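PDB 2WNH: 3-phytase from Klebsiella pneumoniae, which probably hydrolyses phytate (inositol hexakisphosphate), beginning at the 3-phosphate, as a member of the histidine acid phosphatase family. Local coordinates for residues B[73-78]-B[320-325]; B[111-116]-B[282-287]; B[16-21]-B[276-281]. The protein carries 3 engineered substitutions. All blocks are in the same frame, centred on the assembly; numbering follows the deposited sequence.

Contact 1: residues B[73-78]-B[320-325]; sequences QHYRQL and SLVLER. With NA (sodium ion), chain G; NA (sodium ion), chain C.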
loop_
_atom_site.group_PDB
_atom_site.type_symbol
_atom_site.label_atom_id
_atom_site.label_comp_id
_atom_site.label_asym_id
_atom_site.label_seq_id
_atom_site.Cartn_x
_atom_site.Cartn_y
_atom_site.Cartn_z
ATOM N N GLN B 73 -9.494 -10.430 -6.577
ATOM C CA GLN B 73 -8.165 -11.013 -6.337
ATOM C C GLN B 73 -8.080 -12.403 -6.981
ATOM O O GLN B 73 -7.071 -12.746 -7.606
ATOM C CB GLN B 73 -7.844 -11.062 -4.831
ATOM C CG GLN B 73 -7.652 -9.662 -4.216
ATOM C CD GLN B 73 -7.485 -9.655 -2.702
ATOM O OE1 GLN B 73 -7.497 -10.711 -2.050
ATOM N NE2 GLN B 73 -7.298 -8.443 -2.128
ATOM N N HIS B 74 -9.146 -13.187 -6.828
ATOM C CA HIS B 74 -9.207 -14.551 -7.365
ATOM C C HIS B 74 -9.073 -14.542 -8.886
ATOM O O HIS B 74 -8.291 -15.295 -9.448
ATOM C CB HIS B 74 -10.515 -15.227 -6.907
ATOM C CG HIS B 74 -10.810 -16.527 -7.584
ATOM N ND1 HIS B 74 -10.099 -17.683 -7.332
ATOM C CD2 HIS B 74 -11.781 -16.866 -8.471
ATOM C CE1 HIS B 74 -10.603 -18.673 -8.049
ATOM N NE2 HIS B 74 -11.621 -18.204 -8.754
ATOM N N TYR B 75 -9.827 -13.676 -9.558
ATOM C CA TYR B 75 -9.774 -13.599 -11.009
ATOM C C TYR B 75 -8.492 -12.970 -11.585
ATOM O O TYR B 75 -8.124 -13.270 -12.726
ATOM C CB TYR B 75 -11.059 -12.979 -11.576
ATOM C CG TYR B 75 -12.288 -13.869 -11.439
ATOM C CD1 TYR B 75 -12.220 -15.272 -11.669
ATOM C CD2 TYR B 75 -13.539 -13.318 -11.108
ATOM C CE1 TYR B 75 -13.385 -16.096 -11.555
ATOM C CE2 TYR B 75 -14.687 -14.133 -10.985
ATOM C CZ TYR B 75 -14.592 -15.525 -11.200
ATOM O OH TYR B 75 -15.727 -16.317 -11.116
ATOM N N ARG B 76 -7.793 -12.142 -10.806
ATOM C CA ARG B 76 -6.447 -11.691 -11.228
ATOM C C ARG B 76 -5.456 -12.850 -11.074
ATOM O O ARG B 76 -4.575 -13.044 -11.941
ATOM C CB ARG B 76 -6.001 -10.454 -10.434
ATOM C CG ARG B 76 -6.684 -9.182 -10.891
ATOM C CD ARG B 76 -6.142 -7.936 -10.172
ATOM N NE ARG B 76 -6.744 -7.784 -8.862
ATOM C CZ ARG B 76 -7.936 -7.213 -8.635
ATOM N NH1 ARG B 76 -8.671 -6.705 -9.628
ATOM N NH2 ARG B 76 -8.377 -7.158 -7.389
ATOM N N GLN B 77 -5.569 -13.595 -9.975
ATOM C CA GLN B 77 -4.697 -14.756 -9.689
ATOM C C GLN B 77 -4.783 -15.767 -10.838
ATOM O O GLN B 77 -3.765 -16.280 -11.303
ATOM C CB GLN B 77 -5.047 -15.388 -8.316
ATOM C CG GLN B 77 -4.640 -16.867 -8.090
ATOM C CD GLN B 77 -3.152 -17.081 -7.846
ATOM O OE1 GLN B 77 -2.420 -16.132 -7.570
ATOM N NE2 GLN B 77 -2.701 -18.339 -7.938
ATOM N N LEU B 78 -5.999 -16.029 -11.312
ATOM C CA LEU B 78 -6.224 -16.989 -12.407
ATOM C C LEU B 78 -5.873 -16.432 -13.784
ATOM O O LEU B 78 -5.971 -17.149 -14.797
ATOM C CB LEU B 78 -7.693 -17.427 -12.419
ATOM C CG LEU B 78 -8.128 -18.337 -11.275
ATOM C CD1 LEU B 78 -9.640 -18.621 -11.415
ATOM C CD2 LEU B 78 -7.350 -19.641 -11.278
ATOM N N SER B 320 -24.502 -15.429 -5.267
ATOM C CA SER B 320 -24.581 -15.399 -6.731
ATOM C C SER B 320 -24.501 -16.773 -7.376
ATOM O O SER B 320 -23.957 -17.703 -6.794
ATOM C CB SER B 320 -23.529 -14.470 -7.334
ATOM O OG SER B 320 -22.235 -15.009 -7.190
ATOM N N LEU B 321 -25.082 -16.844 -8.577
ATOM C CA LEU B 321 -25.013 -17.982 -9.474
ATOM C C LEU B 321 -23.963 -17.622 -10.528
ATOM O O LEU B 321 -24.010 -16.539 -11.127
ATOM C CB LEU B 321 -26.393 -18.164 -10.128
ATOM C CG LEU B 321 -26.624 -19.386 -10.994
ATOM C CD1 LEU B 321 -26.343 -20.680 -10.223
ATOM C CD2 LEU B 321 -28.097 -19.335 -11.433
ATOM N N VAL B 322 -23.016 -18.524 -10.754
ATOM C CA VAL B 322 -21.924 -18.247 -11.679
ATOM C C VAL B 322 -21.817 -19.309 -12.761
ATOM O O VAL B 322 -21.831 -20.509 -12.454
ATOM C CB VAL B 322 -20.555 -18.119 -10.952
ATOM C CG1 VAL B 322 -19.435 -17.839 -11.984
ATOM C CG2 VAL B 322 -20.594 -17.030 -9.870
ATOM N N LEU B 323 -21.621 -18.856 -14.006
ATOM C CA LEU B 323 -21.184 -19.737 -15.100
ATOM C C LEU B 323 -19.777 -19.302 -15.528
ATOM O O LEU B 323 -19.550 -18.118 -15.783
ATOM C CB LEU B 323 -22.102 -19.580 -16.307
ATOM C CG LEU B 323 -23.609 -19.660 -16.071
ATOM C CD1 LEU B 323 -24.356 -19.358 -17.391
ATOM C CD2 LEU B 323 -23.997 -21.006 -15.503
ATOM N N GLU B 324 -18.868 -20.263 -15.625
ATOM C CA GLU B 324 -17.505 -20.010 -16.107
ATOM C C GLU B 324 -17.174 -20.880 -17.319
ATOM O O GLU B 324 -17.324 -22.094 -17.259
ATOM C CB GLU B 324 -16.482 -20.332 -15.000
ATOM C CG GLU B 324 -16.450 -19.311 -13.839
ATOM C CD GLU B 324 -15.595 -19.771 -12.646
ATOM O OE1 GLU B 324 -15.087 -20.927 -12.633
ATOM O OE2 GLU B 324 -15.439 -18.981 -11.685
ATOM N N ARG B 325 -16.674 -20.259 -18.385
ATOM C CA ARG B 325 -16.118 -21.020 -19.516
ATOM C C ARG B 325 -14.619 -21.181 -19.341
ATOM O O ARG B 325 -13.898 -20.194 -19.218
ATOM C CB ARG B 325 -16.396 -20.327 -20.859
ATOM C CG ARG B 325 -16.055 -21.239 -22.050
ATOM C CD ARG B 325 -16.379 -20.574 -23.358
ATOM N NE ARG B 325 -15.365 -19.621 -23.800
ATOM C CZ ARG B 325 -15.573 -18.316 -23.963
ATOM N NH1 ARG B 325 -16.757 -17.770 -23.675
ATOM N NH2 ARG B 325 -14.583 -17.544 -24.401
HETATM NA NA NA G . -2.372 -12.063 -12.738
HETATM NA NA NA C . -2.289 -12.518 -12.307
HETATM O O HOH W 1 -13.024 -19.620 -10.505
#

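Contact 2: residues B[111-116]-B[282-287]; sequences GAFPGC and VRWLLL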
loop_
_atom_site.group_PDB
_atom_site.type_symbol
_atom_site.label_atom_id
_atom_site.label_comp_id
_atom_site.label_asym_id
_atom_site.label_seq_id
_atom_site.Cartn_x
_atom_site.Cartn_y
_atom_site.Cartn_z
ATOM N N GLY B 111 -15.158 -3.214 -4.478
ATOM C CA GLY B 111 -14.289 -4.217 -3.863
ATOM C C GLY B 111 -13.317 -4.846 -4.854
ATOM O O GLY B 111 -12.108 -4.989 -4.583
ATOM N N ALA B 112 -13.847 -5.247 -6.005
ATOM C CA ALA B 112 -13.042 -6.009 -6.985
ATOM C C ALA B 112 -11.929 -5.185 -7.602
ATOM O O ALA B 112 -10.891 -5.744 -7.936
ATOM C CB ALA B 112 -13.929 -6.622 -8.088
ATOM N N PHE B 113 -12.145 -3.870 -7.755
ATOM C CA PHE B 113 -11.177 -2.973 -8.404
ATOM C C PHE B 113 -10.948 -1.754 -7.524
ATOM O O PHE B 113 -11.502 -0.682 -7.782
ATOM C CB PHE B 113 -11.729 -2.562 -9.780
ATOM C CG PHE B 113 -12.105 -3.745 -10.649
ATOM C CD1 PHE B 113 -11.110 -4.512 -11.270
ATOM C CD2 PHE B 113 -13.441 -4.100 -10.827
ATOM C CE1 PHE B 113 -11.450 -5.619 -12.077
ATOM C CE2 PHE B 113 -13.806 -5.198 -11.609
ATOM C CZ PHE B 113 -12.827 -5.957 -12.251
ATOM N N PRO B 114 -10.183 -1.931 -6.436
ATOM C CA PRO B 114 -10.064 -0.869 -5.408
ATOM C C PRO B 114 -9.655 0.501 -5.972
ATOM O O PRO B 114 -8.632 0.622 -6.648
ATOM C CB PRO B 114 -9.002 -1.419 -4.457
ATOM C CG PRO B 114 -9.166 -2.951 -4.588
ATOM C CD PRO B 114 -9.405 -3.130 -6.084
ATOM N N GLY B 115 -10.482 1.513 -5.707
ATOM C CA GLY B 115 -10.212 2.901 -6.088
ATOM C C GLY B 115 -10.252 3.204 -7.574
ATOM O O GLY B 115 -9.832 4.268 -8.003
ATOM N N CYS B 116 -10.751 2.256 -8.364
ATOM C CA CYS B 116 -10.739 2.379 -9.828
ATOM C C CYS B 116 -11.903 3.175 -10.470
ATOM O O CYS B 116 -11.927 3.358 -11.702
ATOM C CB CYS B 116 -10.620 0.981 -10.472
ATOM S SG CYS B 116 -9.055 0.206 -10.092
ATOM N N VAL B 282 -16.480 -9.148 -23.175
ATOM C CA VAL B 282 -15.875 -8.831 -21.876
ATOM C C VAL B 282 -15.401 -10.110 -21.164
ATOM O O VAL B 282 -15.875 -11.199 -21.467
ATOM C CB VAL B 282 -16.859 -8.042 -20.948
ATOM C CG1 VAL B 282 -17.133 -6.637 -21.513
ATOM C CG2 VAL B 282 -18.145 -8.833 -20.718
ATOM N N ARG B 283 -14.473 -9.978 -20.219
ATOM C CA ARG B 283 -14.014 -11.140 -19.436
ATOM C C ARG B 283 -15.027 -11.588 -18.383
ATOM O O ARG B 283 -15.076 -12.759 -18.029
ATOM C CB ARG B 283 -12.682 -10.830 -18.741
ATOM C CG ARG B 283 -11.518 -10.538 -19.720
ATOM C CD ARG B 283 -11.173 -11.780 -20.556
ATOM N NE ARG B 283 -10.208 -11.532 -21.648
ATOM C CZ ARG B 283 -8.882 -11.710 -21.577
ATOM N NH1 ARG B 283 -8.280 -12.106 -20.452
ATOM N NH2 ARG B 283 -8.146 -11.482 -22.663
ATOM N N TRP B 284 -15.799 -10.625 -17.873
ATOM C CA TRP B 284 -16.738 -10.840 -16.761
ATOM C C TRP B 284 -18.020 -10.046 -17.017
ATOM O O TRP B 284 -17.983 -8.814 -17.109
ATOM C CB TRP B 284 -16.014 -10.423 -15.465
ATOM C CG TRP B 284 -16.703 -10.567 -14.166
ATOM C CD1 TRP B 284 -17.903 -11.187 -13.885
ATOM C CD2 TRP B 284 -16.200 -10.067 -12.923
ATOM N NE1 TRP B 284 -18.175 -11.074 -12.518
ATOM C CE2 TRP B 284 -17.142 -10.390 -11.919
ATOM C CE3 TRP B 284 -15.028 -9.375 -12.565
ATOM C CZ2 TRP B 284 -16.950 -10.045 -10.561
ATOM C CZ3 TRP B 284 -14.830 -9.030 -11.211
ATOM C CH2 TRP B 284 -15.803 -9.355 -10.233
ATOM N N LEU B 285 -19.148 -10.766 -17.163
ATOM C CA LEU B 285 -20.468 -10.146 -17.287
ATOM C C LEU B 285 -21.086 -10.319 -15.923
ATOM O O LEU B 285 -21.195 -11.437 -15.426
ATOM C CB LEU B 285 -21.324 -10.872 -18.331
ATOM C CG LEU B 285 -22.759 -10.356 -18.546
ATOM C CD1 LEU B 285 -22.742 -8.909 -19.048
ATOM C CD2 LEU B 285 -23.506 -11.298 -19.552
ATOM N N LEU B 286 -21.444 -9.198 -15.320
ATOM C CA LEU B 286 -21.976 -9.201 -13.963
ATOM C C LEU B 286 -23.375 -8.569 -13.995
ATOM O O LEU B 286 -23.544 -7.391 -14.363
ATOM C CB LEU B 286 -21.023 -8.440 -13.021
ATOM C CG LEU B 286 -21.549 -8.164 -11.611
ATOM C CD1 LEU B 286 -21.868 -9.489 -10.909
ATOM C CD2 LEU B 286 -20.538 -7.364 -10.759
ATOM N N LEU B 287 -24.358 -9.388 -13.622
ATOM C CA LEU B 287 -25.767 -9.014 -13.569
ATOM C C LEU B 287 -26.199 -9.000 -12.108
ATOM O O LEU B 287 -25.925 -9.935 -11.361
ATOM C CB LEU B 287 -26.613 -10.043 -14.320
ATOM C CG LEU B 287 -26.172 -10.397 -15.746
ATOM C CD1 LEU B 287 -27.127 -11.456 -16.316
ATOM C CD2 LEU B 287 -26.146 -9.160 -16.632
#

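Contact 3: residues B[16-21]-B[276-281]; sequences LEKVVE and PEASPN. Engineered in segment 276-281: Ser279 (natural residue Asn).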
loop_
_atom_site.group_PDB
_atom_site.type_symbol
_atom_site.label_atom_id
_atom_site.label_comp_id
_atom_site.label_asym_id
_atom_site.label_seq_id
_atom_site.Cartn_x
_atom_site.Cartn_y
_atom_site.Cartn_z
ATOM N N LEU B 16 -9.135 -19.964 -17.601
ATOM C CA LEU B 16 -10.455 -19.347 -17.506
ATOM C C LEU B 16 -10.638 -18.295 -18.593
ATOM O O LEU B 16 -9.818 -17.363 -18.699
ATOM C CB LEU B 16 -10.646 -18.710 -16.124
ATOM C CG LEU B 16 -11.957 -17.950 -15.857
ATOM C CD1 LEU B 16 -13.141 -18.919 -15.942
ATOM C CD2 LEU B 16 -11.885 -17.347 -14.470
ATOM N N GLU B 17 -11.688 -18.450 -19.408
ATOM C CA GLU B 17 -11.970 -17.503 -20.494
ATOM C C GLU B 17 -13.025 -16.449 -20.219
ATOM O O GLU B 17 -12.971 -15.349 -20.781
ATOM C CB GLU B 17 -12.444 -18.230 -21.752
ATOM C CG GLU B 17 -11.482 -19.257 -22.303
ATOM C CD GLU B 17 -11.976 -19.761 -23.630
ATOM O OE1 GLU B 17 -11.712 -19.123 -24.660
ATOM O OE2 GLU B 17 -12.644 -20.809 -23.641
ATOM N N LYS B 18 -14.042 -16.796 -19.430
ATOM C CA LYS B 18 -15.225 -15.941 -19.333
ATOM C C LYS B 18 -15.999 -16.287 -18.080
ATOM O O LYS B 18 -16.147 -17.459 -17.747
ATOM C CB LYS B 18 -16.133 -16.132 -20.565
ATOM C CG LYS B 18 -17.446 -15.312 -20.590
ATOM C CD LYS B 18 -17.191 -13.835 -20.480
ATOM C CE LYS B 18 -18.466 -13.015 -20.662
ATOM N NZ LYS B 18 -18.921 -12.966 -22.096
ATOM N N VAL B 19 -16.462 -15.249 -17.386
ATOM C CA VAL B 19 -17.359 -15.398 -16.250
ATOM C C VAL B 19 -18.677 -14.689 -16.551
ATOM O O VAL B 19 -18.700 -13.541 -17.015
ATOM C CB VAL B 19 -16.746 -14.765 -14.957
ATOM C CG1 VAL B 19 -17.725 -14.902 -13.779
ATOM C CG2 VAL B 19 -15.391 -15.408 -14.577
ATOM N N VAL B 20 -19.792 -15.378 -16.278
ATOM C CA VAL B 20 -21.111 -14.733 -16.275
ATOM C C VAL B 20 -21.686 -14.950 -14.886
ATOM O O VAL B 20 -21.800 -16.094 -14.433
ATOM C CB VAL B 20 -22.076 -15.357 -17.342
ATOM C CG1 VAL B 20 -23.513 -14.838 -17.179
ATOM C CG2 VAL B 20 -21.554 -15.073 -18.748
ATOM N N GLU B 21 -22.018 -13.855 -14.210
ATOM C CA GLU B 21 -22.488 -13.930 -12.830
ATOM C C GLU B 21 -23.813 -13.191 -12.620
ATOM O O GLU B 21 -24.006 -12.059 -13.129
ATOM C CB GLU B 21 -21.417 -13.329 -11.913
ATOM C CG GLU B 21 -21.752 -13.371 -10.429
ATOM C CD GLU B 21 -20.546 -13.058 -9.561
ATOM O OE1 GLU B 21 -19.605 -12.428 -10.058
ATOM O OE2 GLU B 21 -20.522 -13.501 -8.392
ATOM N N PRO B 276 -18.682 -18.323 -26.588
ATOM C CA PRO B 276 -17.817 -17.414 -27.306
ATOM C C PRO B 276 -18.663 -16.542 -28.246
ATOM O O PRO B 276 -19.810 -16.864 -28.551
ATOM C CB PRO B 276 -16.894 -18.361 -28.087
ATOM C CG PRO B 276 -16.897 -19.624 -27.287
ATOM C CD PRO B 276 -18.332 -19.731 -26.843
ATOM N N GLU B 277 -18.112 -15.415 -28.640
ATOM C CA GLU B 277 -18.762 -14.513 -29.598
ATOM C C GLU B 277 -19.920 -13.706 -28.975
ATOM O O GLU B 277 -20.679 -13.057 -29.682
ATOM C CB GLU B 277 -19.166 -15.233 -30.916
ATOM C CG GLU B 277 -18.293 -16.457 -31.367
ATOM C CD GLU B 277 -16.745 -16.238 -31.364
ATOM O OE1 GLU B 277 -16.241 -15.121 -31.080
ATOM O OE2 GLU B 277 -16.023 -17.223 -31.661
ATOM N N ALA B 278 -20.029 -13.742 -27.642
ATOM C CA ALA B 278 -21.016 -12.931 -26.917
ATOM C C ALA B 278 -20.755 -11.445 -27.088
ATOM O O ALA B 278 -19.605 -11.019 -27.213
ATOM C CB ALA B 278 -20.987 -13.277 -25.452
ATOM N N SER B 279 -21.827 -10.654 -27.090
ATOM C CA SER B 279 -21.731 -9.203 -26.936
ATOM C C SER B 279 -22.365 -8.830 -25.591
ATOM O O SER B 279 -23.482 -9.281 -25.283
ATOM C CB SER B 279 -22.449 -8.465 -28.072
ATOM O OG SER B 279 -22.523 -7.075 -27.780
ATOM N N PRO B 280 -21.656 -8.021 -24.779
ATOM C CA PRO B 280 -20.353 -7.420 -25.097
ATOM C C PRO B 280 -19.195 -8.416 -24.992
ATOM O O PRO B 280 -19.307 -9.439 -24.329
ATOM C CB PRO B 280 -20.209 -6.332 -24.033
ATOM C CG PRO B 280 -20.904 -6.924 -22.832
ATOM C CD PRO B 280 -22.112 -7.639 -23.426
ATOM N N ASN B 281 -18.084 -8.090 -25.651
ATOM C CA ASN B 281 -16.878 -8.892 -25.561
ATOM C C ASN B 281 -16.134 -8.488 -24.285
ATOM O O ASN B 281 -15.294 -7.571 -24.298
ATOM C CB ASN B 281 -16.008 -8.659 -26.818
ATOM C CG ASN B 281 -14.796 -9.567 -26.870
ATOM O OD1 ASN B 281 -14.647 -10.482 -26.051
ATOM N ND2 ASN B 281 -13.905 -9.309 -27.837
HETATM O O HOH W 2 -20.914 -10.887 -22.484
#

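Contact 1: residues B[73-78]-B[320-325]
Tyr75 and Glu324 meet through one short bond: the phenol OH of Tyr75 donates to OE2 of Glu324 at 2.7 Å, OE2 accepting through its anti lone pair. OE2 lies at the ring's edge, close to its plane and 3.5 Å from Tyr75 CE1, while the carboxylate is turned 72° from the ring. The methyl CG1 of Val322 packs loosely beside the hydroxyl, 4.1 Å from Tyr75 OH. Glu324 is extended beyond CG (chi2 171°), which carries its acid group out from the strand to the helix.

A second link runs through water 1, which donates to Glu324 OE2 (2.8 Å) and sits in the plane of the His74 ring, 2.7 Å from NE2. Further out, Tyr339 OH also bonds OE2, and OE1 is held by a salt bridge to Arg337 and by Trp326 NE1. So many partners fix the rotation of this buried carboxylate and would probably favour its ionised form. The contact thus fastens the C-terminal turn of helix 58-77 to strand 320-328, where strand 334-342 flanks Val322 and Leu16 and Val19 of strand 14-24 pack on the Tyr75 ring.

Contact 2: residues B[111-116]-B[282-287]
Ala112 and Phe113 close helix 99-112 against the indole of Trp284, a helix-on-sheet packing within the alpha/beta core of the histidine phosphatase fold. Strand 284-289, which carries the indole, runs parallel to both 14-24 and 91-95.

The apolar contacts are few and centre on the six-membered ring of Trp284. The methyl CB of Ala112 comes to the edge of that ring, near its plane, 3.9 Å from CH2. Phe113 arrives beside it with CZ 3.8 Å from Trp284 CZ3, the two side chains running antiparallel past one another. CG of Trp284, opposite the backbone N (chi1 -178°), carries the six-membered ring across to Ala112 and Phe113.

Polar interactions fix the flanks. On its pyrrole side the indole gives NE1 to OE1 of Glu21, which helps to set the rotation of the buried ring, and at the end of the helix the carbonyl O of Ala112 receives NH2 of Arg76.

Covalent and turn restraints hold the far part of the segment 111-116. The helical backbone ends before Phe113, which begins a type II turn to Cys116, with Pro114 and Gly115 at its corners; the positive phi of Gly115 (69°) suits glycine. Cys116 is tied to Cys85 by a disulfide, and Gly115 O accepts a hydrogen bond from Arg349 of the third subunit. The turn itself is closed by Cys116 N, 3.1 Å from Phe113 O, while within the same segment Ala112 CB rides 3.7 Å above the plane of the Phe113 ring, offset toward its rim.

Contact 3: residues B[16-21]-B[276-281]
Lys18 and Ala278 make the close part of this small contact, where the ammonium NZ of Lys18 ends 4.0 Å from the methyl CB of Ala278. The lysine chain leaves the strand with CG anti to the backbone N and then bends at chi2 (57°) and chi4 (-74°), bringing NZ round to the loop. Its grip on the backbone there is indirect: water 2 accepts from NZ at 2.9 Å and donates to Pro280 O at 2.8 Å. NZ also bonds the carbonyl of Gly273 at the end of helix 256-274, giving the ammonium at least two hydrogen-bond acceptors, Gly273 O and the water, which probably help to stabilise its charge. Pro280, preceded by a cis peptide bond, also packs on Met402 and Val403.

The looser side is that of Glu277 and Ser279, the latter an engineered residue; both are exposed, and the CB of Ser279 points away from the strand.

On the strand side, a classic beta bulge sets Glu17 and Lys18 opposite the single residue Arg325 of the neighbouring strand. The contact therefore lies where the loop between helix 256-274 and strand 284-289 passes beside strand 14-24, itself flanked by strands 284-289 and 320-328.

Strand 14-24, the partner in contact 3, runs between the strands of contacts 1 and 2: Val20 N meets Leu323 O at 2.8 Å, and Leu285 N meets Val19 O at 2.8 Å. Contact 3 lies about 11 Å, centre to centre, from contact 1 and 13 Å from contact 2. Contacts 1 and 2, also 11 Å apart, join directly where Arg76 NH2 lies 2.9 Å from Ala112 O. Arg76 O, with Arg76 O of the second subunit, binds sodium modelled at two overlapping positions, 2.5 and 2.4 Å from Arg76 O and probably alternatives for one ion. All three contacts lie away from the magnesium-binding residue His358, which holds no magnesium in this chain.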